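Long-range contacts in hypothetical protein SpyM3_0169 (Streptococcus pyogenes, PDB 1PG6), which is of unknown function but belongs to the AIM24 family of the cupin clan and binds calcium ions in the crystal: residues A[177-182]-A[224-229]; A[193-198]-A[209-214]; A[131-136]-A[146-151]; A[112-117]-A[186-191]. All blocks are in the same frame, centred on the assembly; numbering follows the deposited sequence.

In the fold
Interactions 3 and 4 lie in one antiparallel six-stranded sheet: strand 148-153 of interaction 3 runs beside strand 113-116 of interaction 4, with centres about 12 Å apart. Interactions 1 and 2, centres about 11 Å apart, meet at a three-stranded sheet. Its strands are 174-179, 211-215 and 191-195, and a probable hydrogen bond from N212 N to I178 O links the two contacts. The sheets pack face to face where I194 meets L147 and V149, and where F214 and N212 meet W186. Along the chain, interaction 3 falls between the segments of interaction 4, interaction 2 between those of interaction 1, and the segments of 1 and 4 alternate. Together they join the two sheets into a beta sandwich, consistent with cupin-clan membership.

Interaction 1: residues A[177-182]-A[224-229]; sequences TIDNAH and SLNLEQ
The ring of H182 and the amide of N226 meet at about a right angle, their planes 90° apart, with H182 NE2 3.6 Å from N226 CB. The ring also reaches the backbone before N226: H182 CE1 lies 3.5 Å from L225 C, while S224 C sits at the ring edge. Next to it the methyl of A181 touches the amide group itself, A181 CB being 3.3 Å from N226 ND2. No direct hydrogen bond joins 177-182 to 224-229; two waters make the polar links. One donates to A181 O and accepts from L227 N, and the other bonds H182 NE2, at 2.7 Å, and accepts from N226 ND2. The contact joins the end of strand 174-179, where the chain turns through a short 3-10 segment, to the start of the C-terminal helix 227-234. N226 is the N-cap of that helix: with CG anti to the backbone N (chi1 -178°), N226 OD1 accepts from Q229 N at 3.0 Å, the donor standing above the carbonyl plane. The other amide atom, ND2, is thus left facing the turn and its water. On the strand side D179 forms an Asx turn, its OD1 accepting from A181 N at 2.9 Å, and D179 O accepts from H182 N. Farther out, H182 ND1 is bonded to Q223 O, so both ring nitrogens have partners, which would restrain the rotation of the imidazole. S224 OG is bonded to S165 N, and the side chain of L225 rests on F163.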
# COMPACT_ATOMS: atom_id res chain seq x y z
N THR A 177 -1.67 3.08 -20.31
CA THR A 177 -0.35 2.80 -19.77
C THR A 177 0.15 4.00 -18.98
O THR A 177 0.17 5.13 -19.47
CB THR A 177 0.64 2.46 -20.90
OG1 THR A 177 0.20 1.26 -21.55
CG2 THR A 177 2.04 2.24 -20.34
N ILE A 178 0.55 3.75 -17.74
CA ILE A 178 1.01 4.80 -16.84
C ILE A 178 2.31 4.43 -16.13
O ILE A 178 2.54 3.28 -15.79
CB ILE A 178 -0.05 5.04 -15.73
CG1 ILE A 178 -1.43 5.24 -16.36
CG2 ILE A 178 0.34 6.25 -14.89
CD1 ILE A 178 -2.54 5.19 -15.36
N ASP A 179 3.16 5.44 -15.94
CA ASP A 179 4.42 5.29 -15.22
C ASP A 179 4.02 4.62 -13.90
O ASP A 179 3.20 5.16 -13.15
CB ASP A 179 5.01 6.69 -14.99
CG ASP A 179 6.27 6.68 -14.16
OD1 ASP A 179 6.63 5.65 -13.55
OD2 ASP A 179 6.91 7.75 -14.12
N ASN A 180 4.58 3.45 -13.60
CA ASN A 180 4.18 2.75 -12.38
C ASN A 180 4.48 3.50 -11.09
O ASN A 180 3.86 3.24 -10.06
CB ASN A 180 4.83 1.36 -12.32
CG ASN A 180 4.16 0.46 -11.30
OD1 ASN A 180 4.82 -0.09 -10.41
ND2 ASN A 180 2.85 0.31 -11.41
N ALA A 181 5.43 4.43 -11.15
CA ALA A 181 5.79 5.22 -9.97
C ALA A 181 4.64 6.14 -9.56
O ALA A 181 4.62 6.67 -8.45
CB ALA A 181 7.03 6.06 -10.27
N HIS A 182 3.69 6.32 -10.48
CA HIS A 182 2.52 7.17 -10.22
C HIS A 182 1.25 6.35 -9.96
O HIS A 182 0.17 6.92 -9.79
CB HIS A 182 2.28 8.11 -11.40
CG HIS A 182 3.25 9.25 -11.47
ND1 HIS A 182 3.08 10.42 -10.76
CD2 HIS A 182 4.43 9.37 -12.12
CE1 HIS A 182 4.11 11.21 -10.97
NE2 HIS A 182 4.95 10.60 -11.79
N SER A 224 0.11 12.23 -7.94
CA SER A 224 0.78 13.26 -8.73
C SER A 224 2.28 13.48 -8.52
O SER A 224 2.85 14.41 -9.08
CB SER A 224 0.04 14.60 -8.56
OG SER A 224 0.17 15.07 -7.24
N LEU A 225 2.91 12.64 -7.71
CA LEU A 225 4.35 12.75 -7.48
C LEU A 225 5.02 11.39 -7.61
O LEU A 225 4.41 10.34 -7.40
CB LEU A 225 4.65 13.36 -6.10
CG LEU A 225 4.27 14.84 -5.97
CD1 LEU A 225 4.48 15.28 -4.53
CD2 LEU A 225 5.12 15.68 -6.91
N ASN A 226 6.30 11.42 -7.96
CA ASN A 226 7.12 10.23 -8.16
C ASN A 226 8.21 10.22 -7.08
O ASN A 226 9.09 11.08 -7.10
CB ASN A 226 7.76 10.32 -9.55
CG ASN A 226 8.59 9.11 -9.92
OD1 ASN A 226 9.24 8.50 -9.07
ND2 ASN A 226 8.59 8.77 -11.20
N LEU A 227 8.15 9.27 -6.16
CA LEU A 227 9.12 9.20 -5.07
C LEU A 227 10.55 9.03 -5.57
O LEU A 227 11.48 9.64 -5.04
CB LEU A 227 8.76 8.06 -4.11
CG LEU A 227 9.41 8.09 -2.73
CD1 LEU A 227 9.08 9.42 -2.04
CD2 LEU A 227 8.89 6.93 -1.89
N GLU A 228 10.73 8.19 -6.59
CA GLU A 228 12.07 7.97 -7.13
C GLU A 228 12.62 9.25 -7.75
O GLU A 228 13.80 9.57 -7.56
CB GLU A 228 12.05 6.86 -8.17
CG GLU A 228 13.42 6.53 -8.73
CD GLU A 228 13.46 5.18 -9.40
OE1 GLU A 228 14.55 4.78 -9.87
OE2 GLU A 228 12.41 4.51 -9.44
N GLN A 229 11.78 9.97 -8.48
CA GLN A 229 12.20 11.21 -9.11
C GLN A 229 12.54 12.25 -8.05
O GLN A 229 13.50 13.00 -8.19
CB GLN A 229 11.10 11.76 -10.02
CG GLN A 229 10.90 10.99 -11.32
CD GLN A 229 12.13 11.01 -12.21
OE1 GLN A 229 12.67 12.07 -12.51
NE2 GLN A 229 12.57 9.83 -12.63
O HOH W 1 6.58 6.84 -6.55
O HOH W 2 7.33 10.96 -13.06

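Interaction 2: residues A[193-198]-A[209-214]; sequences DIHLEN and GVVNTF
The H195 ring carries V211 CG2 over one face, 3.8 Å from its centroid in a CH-pi contact, and meets T213 at its edge, where H195 NE2 and T213 OG1 share a hydrogen bond of 3.1 Å in which either could be the donor. These residues lie on one face of an antiparallel strand pair, 191-195 with 211-215, within a three-stranded sheet. H195 CG sits between the backbone N and the carbonyl carbon (chi1 60°), and with chi2 at 87° the ring lies against V211 CG2. T213 OG1 is also bonded to T177 OG1 of the third strand. Beyond the ring, the extended chain of E197 crosses V211 at about a right angle, its OE1 3.5 Å from V211 CG1.

The ladder pairs H195 with V211 through two hydrogen bonds, and D193 with T213 through a good one from T213 N and a weak one from D193 N. I194 and N212 form the non-hydrogen-bonded pair between them, on the opposite face. There I194 CG1 lies against N212 ND2, and I194 CG2 meets V210 CG2 at 3.7 Å. Where the strands part, a water accepts from E197 N and donates to G209 O at 2.7 Å.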
# COMPACT_ATOMS: atom_id res chain seq x y z
N ASP A 193 -0.04 -5.19 -16.42
CA ASP A 193 1.29 -5.70 -16.74
C ASP A 193 2.33 -4.61 -16.53
O ASP A 193 2.34 -3.60 -17.24
CB ASP A 193 1.33 -6.17 -18.20
CG ASP A 193 2.71 -6.64 -18.62
OD1 ASP A 193 2.93 -6.84 -19.83
OD2 ASP A 193 3.58 -6.81 -17.74
N ILE A 194 3.20 -4.82 -15.55
CA ILE A 194 4.28 -3.88 -15.26
C ILE A 194 5.48 -4.33 -16.08
O ILE A 194 5.92 -5.47 -15.97
CB ILE A 194 4.63 -3.88 -13.76
CG1 ILE A 194 3.42 -3.41 -12.95
CG2 ILE A 194 5.83 -2.97 -13.50
CD1 ILE A 194 3.59 -3.50 -11.44
N HIS A 195 6.01 -3.43 -16.91
CA HIS A 195 7.14 -3.78 -17.77
C HIS A 195 7.93 -2.55 -18.17
O HIS A 195 7.48 -1.42 -17.97
CB HIS A 195 6.60 -4.47 -19.02
CG HIS A 195 5.66 -3.62 -19.81
ND1 HIS A 195 6.09 -2.73 -20.77
CD2 HIS A 195 4.32 -3.47 -19.74
CE1 HIS A 195 5.05 -2.07 -21.26
NE2 HIS A 195 3.96 -2.50 -20.64
N LEU A 196 9.10 -2.77 -18.76
CA LEU A 196 9.95 -1.67 -19.21
C LEU A 196 9.63 -1.44 -20.69
O LEU A 196 9.41 -2.40 -21.44
CB LEU A 196 11.42 -2.04 -19.03
CG LEU A 196 12.44 -0.89 -19.08
CD1 LEU A 196 12.14 0.11 -17.97
CD2 LEU A 196 13.85 -1.45 -18.93
N GLU A 197 9.59 -0.18 -21.11
CA GLU A 197 9.28 0.14 -22.50
C GLU A 197 10.46 0.08 -23.47
O GLU A 197 10.26 0.02 -24.68
CB GLU A 197 8.64 1.53 -22.60
CG GLU A 197 7.23 1.63 -22.04
CD GLU A 197 6.54 2.92 -22.44
OE1 GLU A 197 5.39 3.14 -22.02
OE2 GLU A 197 7.15 3.71 -23.19
N ASN A 198 11.68 0.09 -22.94
CA ASN A 198 12.85 0.05 -23.80
C ASN A 198 14.13 -0.34 -23.06
O ASN A 198 14.11 -0.65 -21.87
CB ASN A 198 13.04 1.40 -24.49
CG ASN A 198 13.00 2.56 -23.52
OD1 ASN A 198 13.81 2.64 -22.59
ND2 ASN A 198 12.05 3.47 -23.72
N GLY A 209 10.99 4.88 -15.67
CA GLY A 209 11.11 3.52 -15.18
C GLY A 209 10.01 2.66 -15.76
O GLY A 209 9.37 3.05 -16.74
N VAL A 210 9.77 1.50 -15.16
CA VAL A 210 8.74 0.59 -15.64
C VAL A 210 7.36 1.24 -15.67
O VAL A 210 7.04 2.08 -14.83
CB VAL A 210 8.64 -0.69 -14.78
CG1 VAL A 210 9.92 -1.51 -14.90
CG2 VAL A 210 8.38 -0.32 -13.33
N VAL A 211 6.56 0.84 -16.64
CA VAL A 211 5.20 1.36 -16.77
C VAL A 211 4.23 0.23 -16.46
O VAL A 211 4.61 -0.94 -16.45
CB VAL A 211 4.92 1.88 -18.19
CG1 VAL A 211 5.89 3.00 -18.54
CG2 VAL A 211 5.03 0.75 -19.20
N ASN A 212 2.99 0.59 -16.19
CA ASN A 212 1.95 -0.38 -15.90
C ASN A 212 0.89 -0.22 -16.98
O ASN A 212 0.32 0.86 -17.14
CB ASN A 212 1.34 -0.11 -14.51
CG ASN A 212 0.60 -1.31 -13.95
OD1 ASN A 212 0.02 -2.11 -14.69
ND2 ASN A 212 0.61 -1.44 -12.63
N THR A 213 0.64 -1.28 -17.74
CA THR A 213 -0.38 -1.23 -18.79
C THR A 213 -1.63 -1.94 -18.28
O THR A 213 -1.59 -3.12 -17.94
CB THR A 213 0.11 -1.90 -20.09
OG1 THR A 213 1.19 -1.15 -20.64
CG2 THR A 213 -1.03 -1.97 -21.10
N PHE A 214 -2.73 -1.20 -18.23
CA PHE A 214 -4.02 -1.70 -17.76
C PHE A 214 -4.98 -1.95 -18.91
O PHE A 214 -5.00 -1.19 -19.88
CB PHE A 214 -4.66 -0.69 -16.81
CG PHE A 214 -3.81 -0.33 -15.63
CD1 PHE A 214 -3.72 -1.17 -14.53
CD2 PHE A 214 -3.07 0.85 -15.64
CE1 PHE A 214 -2.92 -0.84 -13.44
CE2 PHE A 214 -2.26 1.19 -14.55
CZ PHE A 214 -2.19 0.34 -13.45
O HOH W 3 9.70 2.56 -19.42

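Interaction 3: residues A[131-136]-A[146-151]; sequences MERQNI and GLFVMT
R133 lies over one face of the F148 ring, CB 3.7 Å from the ring centroid in a CH-pi contact and CD 3.5 Å from F148 CE1. The guanidinium plane is inclined by 46° to the ring, with F148 CZ over one of its faces. On the same side of the sheet the bent chain of selenomethionine M131 brings SE to 3.6 Å from CE of M150, also selenomethionine, while M131 CE touches F148 CB.

E132 and V149 point to the other face, and Q134, just past the strand, folds against V149 there. A bend at chi2 (-52°) sets CD of Q134 beside V149, and Q134 NE2 lies 3.4 Å from V149 CG2. Q134 NE2 donates to E132 O at 2.9 Å and to E132 OE2. E132 O also accepts from V149 N, which approaches from the opposite face of its carbonyl plane, so two donors grip one oxygen. E132 N to V149 O completes this antiparallel pair, and Q134 N bonds L147 O where the strand ends.

Outermost in its six-stranded sheet, strand 128-133 is hydrogen-bonded along one edge of strand 148-153, whose other neighbour is strand 113-116. Q134 OE1 is bonded to Y192 OH and V149 packs on I194; Y192 and I194 belong to strand 191-195 of the facing sheet.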
# COMPACT_ATOMS: atom_id res chain seq x y z
N MSE A 131 1.23 -10.94 -1.22
CA MSE A 131 2.27 -10.19 -1.91
C MSE A 131 2.76 -11.02 -3.09
O MSE A 131 2.87 -12.24 -2.98
CB MSE A 131 3.46 -9.93 -0.97
CG MSE A 131 3.12 -9.22 0.34
SE MSE A 131 2.42 -7.44 0.06
CE MSE A 131 4.01 -6.61 -0.65
N GLU A 132 3.05 -10.36 -4.20
CA GLU A 132 3.54 -11.07 -5.38
C GLU A 132 4.67 -10.30 -6.06
O GLU A 132 4.51 -9.13 -6.41
CB GLU A 132 2.42 -11.29 -6.40
CG GLU A 132 2.92 -11.88 -7.72
CD GLU A 132 1.87 -11.89 -8.81
OE1 GLU A 132 0.87 -12.62 -8.68
OE2 GLU A 132 2.04 -11.15 -9.81
N ARG A 133 5.81 -10.96 -6.23
CA ARG A 133 6.94 -10.33 -6.89
C ARG A 133 6.67 -10.37 -8.39
O ARG A 133 6.34 -11.42 -8.94
CB ARG A 133 8.23 -11.09 -6.56
CG ARG A 133 9.46 -10.58 -7.30
CD ARG A 133 10.71 -10.70 -6.44
NE ARG A 133 10.94 -12.06 -5.96
CZ ARG A 133 11.91 -12.40 -5.11
NH1 ARG A 133 12.73 -11.47 -4.64
NH2 ARG A 133 12.05 -13.66 -4.73
N GLN A 134 6.79 -9.22 -9.05
CA GLN A 134 6.55 -9.15 -10.49
C GLN A 134 7.72 -9.77 -11.23
O GLN A 134 8.87 -9.66 -10.79
CB GLN A 134 6.33 -7.69 -10.90
CG GLN A 134 5.19 -7.04 -10.15
CD GLN A 134 3.92 -7.86 -10.22
OE1 GLN A 134 3.29 -7.97 -11.27
NE2 GLN A 134 3.54 -8.46 -9.09
N ASN A 135 7.44 -10.41 -12.35
CA ASN A 135 8.48 -11.08 -13.13
C ASN A 135 9.45 -10.12 -13.82
O ASN A 135 9.64 -10.18 -15.03
CB ASN A 135 7.85 -12.00 -14.17
CG ASN A 135 8.78 -13.13 -14.59
OD1 ASN A 135 9.87 -12.89 -15.10
ND2 ASN A 135 8.34 -14.37 -14.37
N ILE A 136 10.07 -9.25 -13.02
CA ILE A 136 11.05 -8.28 -13.51
C ILE A 136 10.53 -7.42 -14.66
O ILE A 136 9.45 -7.66 -15.20
CB ILE A 136 12.36 -9.00 -13.94
CG1 ILE A 136 13.57 -8.15 -13.56
CG2 ILE A 136 12.36 -9.25 -15.45
CD1 ILE A 136 13.72 -7.96 -12.06
N GLY A 146 13.61 -5.91 -5.41
CA GLY A 146 12.44 -6.49 -6.05
C GLY A 146 11.22 -5.59 -6.05
O GLY A 146 11.11 -4.67 -5.23
N LEU A 147 10.31 -5.85 -6.98
CA LEU A 147 9.08 -5.07 -7.10
C LEU A 147 7.91 -5.96 -6.72
O LEU A 147 7.65 -6.97 -7.38
CB LEU A 147 8.92 -4.59 -8.55
CG LEU A 147 8.03 -3.37 -8.79
CD1 LEU A 147 8.65 -2.15 -8.13
CD2 LEU A 147 7.88 -3.14 -10.29
N PHE A 148 7.19 -5.60 -5.66
CA PHE A 148 6.06 -6.40 -5.21
C PHE A 148 4.72 -5.70 -5.31
O PHE A 148 4.61 -4.49 -5.10
CB PHE A 148 6.27 -6.86 -3.76
CG PHE A 148 7.28 -7.96 -3.61
CD1 PHE A 148 8.63 -7.73 -3.87
CD2 PHE A 148 6.89 -9.22 -3.20
CE1 PHE A 148 9.57 -8.75 -3.72
CE2 PHE A 148 7.82 -10.25 -3.05
CZ PHE A 148 9.16 -10.01 -3.31
N VAL A 149 3.69 -6.48 -5.63
CA VAL A 149 2.33 -5.96 -5.73
C VAL A 149 1.47 -6.69 -4.71
O VAL A 149 1.55 -7.91 -4.58
CB VAL A 149 1.73 -6.17 -7.14
CG1 VAL A 149 0.25 -5.80 -7.12
CG2 VAL A 149 2.47 -5.32 -8.16
N MSE A 150 0.66 -5.93 -3.98
CA MSE A 150 -0.23 -6.48 -2.97
C MSE A 150 -1.64 -6.61 -3.53
O MSE A 150 -2.13 -5.71 -4.21
CB MSE A 150 -0.26 -5.56 -1.75
CG MSE A 150 -1.24 -5.98 -0.66
SE MSE A 150 -1.34 -4.66 0.76
CE MSE A 150 0.52 -4.58 1.20
N THR A 151 -2.29 -7.73 -3.25
CA THR A 151 -3.67 -7.94 -3.70
C THR A 151 -4.53 -8.29 -2.49
O THR A 151 -4.16 -9.14 -1.68
CB THR A 151 -3.76 -9.08 -4.74
OG1 THR A 151 -3.08 -8.69 -5.95
CG2 THR A 151 -5.21 -9.39 -5.07

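Interaction 4: residues A[112-117]-A[186-191]; sequences QYRLND and WSRELD
R114 and W186 cross as neighbours on one face of an antiparallel sheet, the arginine CB lying over the indole 3.9 Å from the centroid of its six-membered ring. Their strands, 113-116 and 183-187, are adjacent in a six-stranded sheet of the beta sandwich. W186 CG lies between the backbone N and the carbonyl carbon (chi1 66°), and with chi2 at 95° the ring lies against R114 CB. Backbone bonds run both ways between the two residues, from R114 N to W186 O and from W186 N to R114 O.

R188 packs its aliphatic chain on the R114 guanidinium: the two side chains cross at about a right angle, and R188 CG sits over the centre of the group, 3.5 Å from R114 CZ. The side chains of R188 and Q112 lie side by side and point the same way, with Q112 CG over the centre of the R188 guanidinium, 3.5 Å from R188 CZ. The like charges stay apart, R114 NH2 being 5.3 Å from R188 NE. R114 NH1 is held by T151 OG1 of the adjoining strand, and W186 packs edge-to-face with F214 and Y192 of the facing sheet.

Beyond W186 the chain makes a type I turn from S187 to L190, and R188 N donates to Q112 O at 3.0 Å. A water in the plane of the R114 guanidinium accepts from R114 NE at 2.8 Å and, weakly, from W186 NE1.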
# COMPACT_ATOMS: atom_id res chain seq x y z
N GLN A 112 -12.10 -5.75 -5.20
CA GLN A 112 -10.83 -5.94 -4.53
C GLN A 112 -9.82 -5.10 -5.29
O GLN A 112 -10.11 -4.63 -6.39
CB GLN A 112 -10.40 -7.41 -4.56
CG GLN A 112 -11.31 -8.36 -3.79
CD GLN A 112 -11.43 -8.01 -2.32
OE1 GLN A 112 -10.48 -7.54 -1.70
NE2 GLN A 112 -12.61 -8.26 -1.75
N TYR A 113 -8.64 -4.92 -4.71
CA TYR A 113 -7.62 -4.09 -5.34
C TYR A 113 -6.21 -4.64 -5.22
O TYR A 113 -5.93 -5.49 -4.38
CB TYR A 113 -7.64 -2.69 -4.72
CG TYR A 113 -8.96 -1.97 -4.81
CD1 TYR A 113 -9.98 -2.21 -3.89
CD2 TYR A 113 -9.22 -1.09 -5.87
CE1 TYR A 113 -11.23 -1.59 -4.01
CE2 TYR A 113 -10.46 -0.48 -6.00
CZ TYR A 113 -11.46 -0.73 -5.08
OH TYR A 113 -12.69 -0.15 -5.24
N ARG A 114 -5.34 -4.13 -6.08
CA ARG A 114 -3.93 -4.46 -6.07
C ARG A 114 -3.27 -3.11 -5.78
O ARG A 114 -3.79 -2.06 -6.16
CB ARG A 114 -3.48 -5.00 -7.44
CG ARG A 114 -4.20 -6.26 -7.90
CD ARG A 114 -3.52 -6.87 -9.12
NE ARG A 114 -4.37 -7.81 -9.85
CZ ARG A 114 -4.56 -9.09 -9.52
NH1 ARG A 114 -3.96 -9.60 -8.45
NH2 ARG A 114 -5.34 -9.85 -10.26
N LEU A 115 -2.14 -3.14 -5.08
CA LEU A 115 -1.43 -1.91 -4.74
C LEU A 115 0.06 -2.06 -4.89
O LEU A 115 0.63 -3.13 -4.67
CB LEU A 115 -1.70 -1.52 -3.28
CG LEU A 115 -3.11 -1.57 -2.70
CD1 LEU A 115 -3.46 -3.00 -2.37
CD2 LEU A 115 -3.15 -0.72 -1.44
N ASN A 116 0.70 -0.96 -5.27
CA ASN A 116 2.15 -0.92 -5.41
C ASN A 116 2.79 -0.77 -4.05
O ASN A 116 2.13 -0.41 -3.08
CB ASN A 116 2.55 0.27 -6.27
CG ASN A 116 2.64 -0.07 -7.73
OD1 ASN A 116 2.18 0.69 -8.58
ND2 ASN A 116 3.23 -1.21 -8.02
N ASP A 117 4.10 -1.02 -4.00
CA ASP A 117 4.87 -0.89 -2.78
C ASP A 117 4.81 0.54 -2.28
O ASP A 117 5.02 1.49 -3.04
CB ASP A 117 6.34 -1.25 -3.00
CG ASP A 117 6.60 -2.73 -2.94
OD1 ASP A 117 6.05 -3.40 -2.03
OD2 ASP A 117 7.37 -3.23 -3.79
N TRP A 186 -5.26 -0.27 -7.91
CA TRP A 186 -6.20 -0.44 -9.01
C TRP A 186 -7.06 -1.68 -8.83
O TRP A 186 -6.72 -2.58 -8.07
CB TRP A 186 -5.43 -0.49 -10.34
CG TRP A 186 -4.52 -1.68 -10.49
CD1 TRP A 186 -4.82 -2.86 -11.12
CD2 TRP A 186 -3.17 -1.81 -10.02
NE1 TRP A 186 -3.74 -3.71 -11.07
CE2 TRP A 186 -2.72 -3.10 -10.40
CE3 TRP A 186 -2.30 -0.97 -9.32
CZ2 TRP A 186 -1.43 -3.56 -10.10
CZ3 TRP A 186 -1.02 -1.43 -9.02
CH2 TRP A 186 -0.60 -2.72 -9.41
N SER A 187 -8.19 -1.71 -9.52
CA SER A 187 -9.12 -2.83 -9.43
C SER A 187 -8.47 -4.16 -9.77
O SER A 187 -7.75 -4.28 -10.76
CB SER A 187 -10.32 -2.60 -10.35
OG SER A 187 -11.09 -1.48 -9.91
N ARG A 188 -8.74 -5.17 -8.96
CA ARG A 188 -8.18 -6.50 -9.18
C ARG A 188 -8.75 -7.09 -10.46
O ARG A 188 -8.11 -7.91 -11.12
CB ARG A 188 -8.49 -7.41 -8.00
CG ARG A 188 -7.76 -8.74 -8.06
CD ARG A 188 -8.19 -9.63 -6.93
NE ARG A 188 -9.58 -10.02 -7.07
CZ ARG A 188 -10.23 -10.75 -6.18
NH1 ARG A 188 -9.61 -11.18 -5.08
NH2 ARG A 188 -11.51 -11.06 -6.38
N GLU A 189 -9.96 -6.66 -10.80
CA GLU A 189 -10.68 -7.12 -11.98
C GLU A 189 -10.00 -6.69 -13.30
O GLU A 189 -10.25 -7.28 -14.36
CB GLU A 189 -12.12 -6.60 -11.90
CG GLU A 189 -12.20 -5.15 -11.36
CD GLU A 189 -12.89 -5.02 -10.00
OE1 GLU A 189 -12.42 -5.61 -8.98
OE2 GLU A 189 -13.92 -4.29 -9.93
N LEU A 190 -9.14 -5.68 -13.24
CA LEU A 190 -8.44 -5.20 -14.43
C LEU A 190 -7.26 -6.09 -14.80
O LEU A 190 -6.73 -6.82 -13.97
CB LEU A 190 -7.90 -3.78 -14.19
CG LEU A 190 -8.86 -2.59 -14.23
CD1 LEU A 190 -8.21 -1.36 -13.59
CD2 LEU A 190 -9.23 -2.29 -15.67
N ASP A 191 -6.88 -6.05 -16.07
CA ASP A 191 -5.73 -6.81 -16.54
C ASP A 191 -4.58 -5.82 -16.46
O ASP A 191 -4.70 -4.69 -16.92
CB ASP A 191 -5.93 -7.27 -17.98
CG ASP A 191 -7.07 -8.26 -18.13
OD1 ASP A 191 -8.24 -7.85 -17.96
OD2 ASP A 191 -6.79 -9.44 -18.40
O HOH W 4 -12.23 -2.85 -7.78
O HOH W 5 -5.57 -5.91 -11.56
O HOH W 6 -5.58 -9.28 -13.09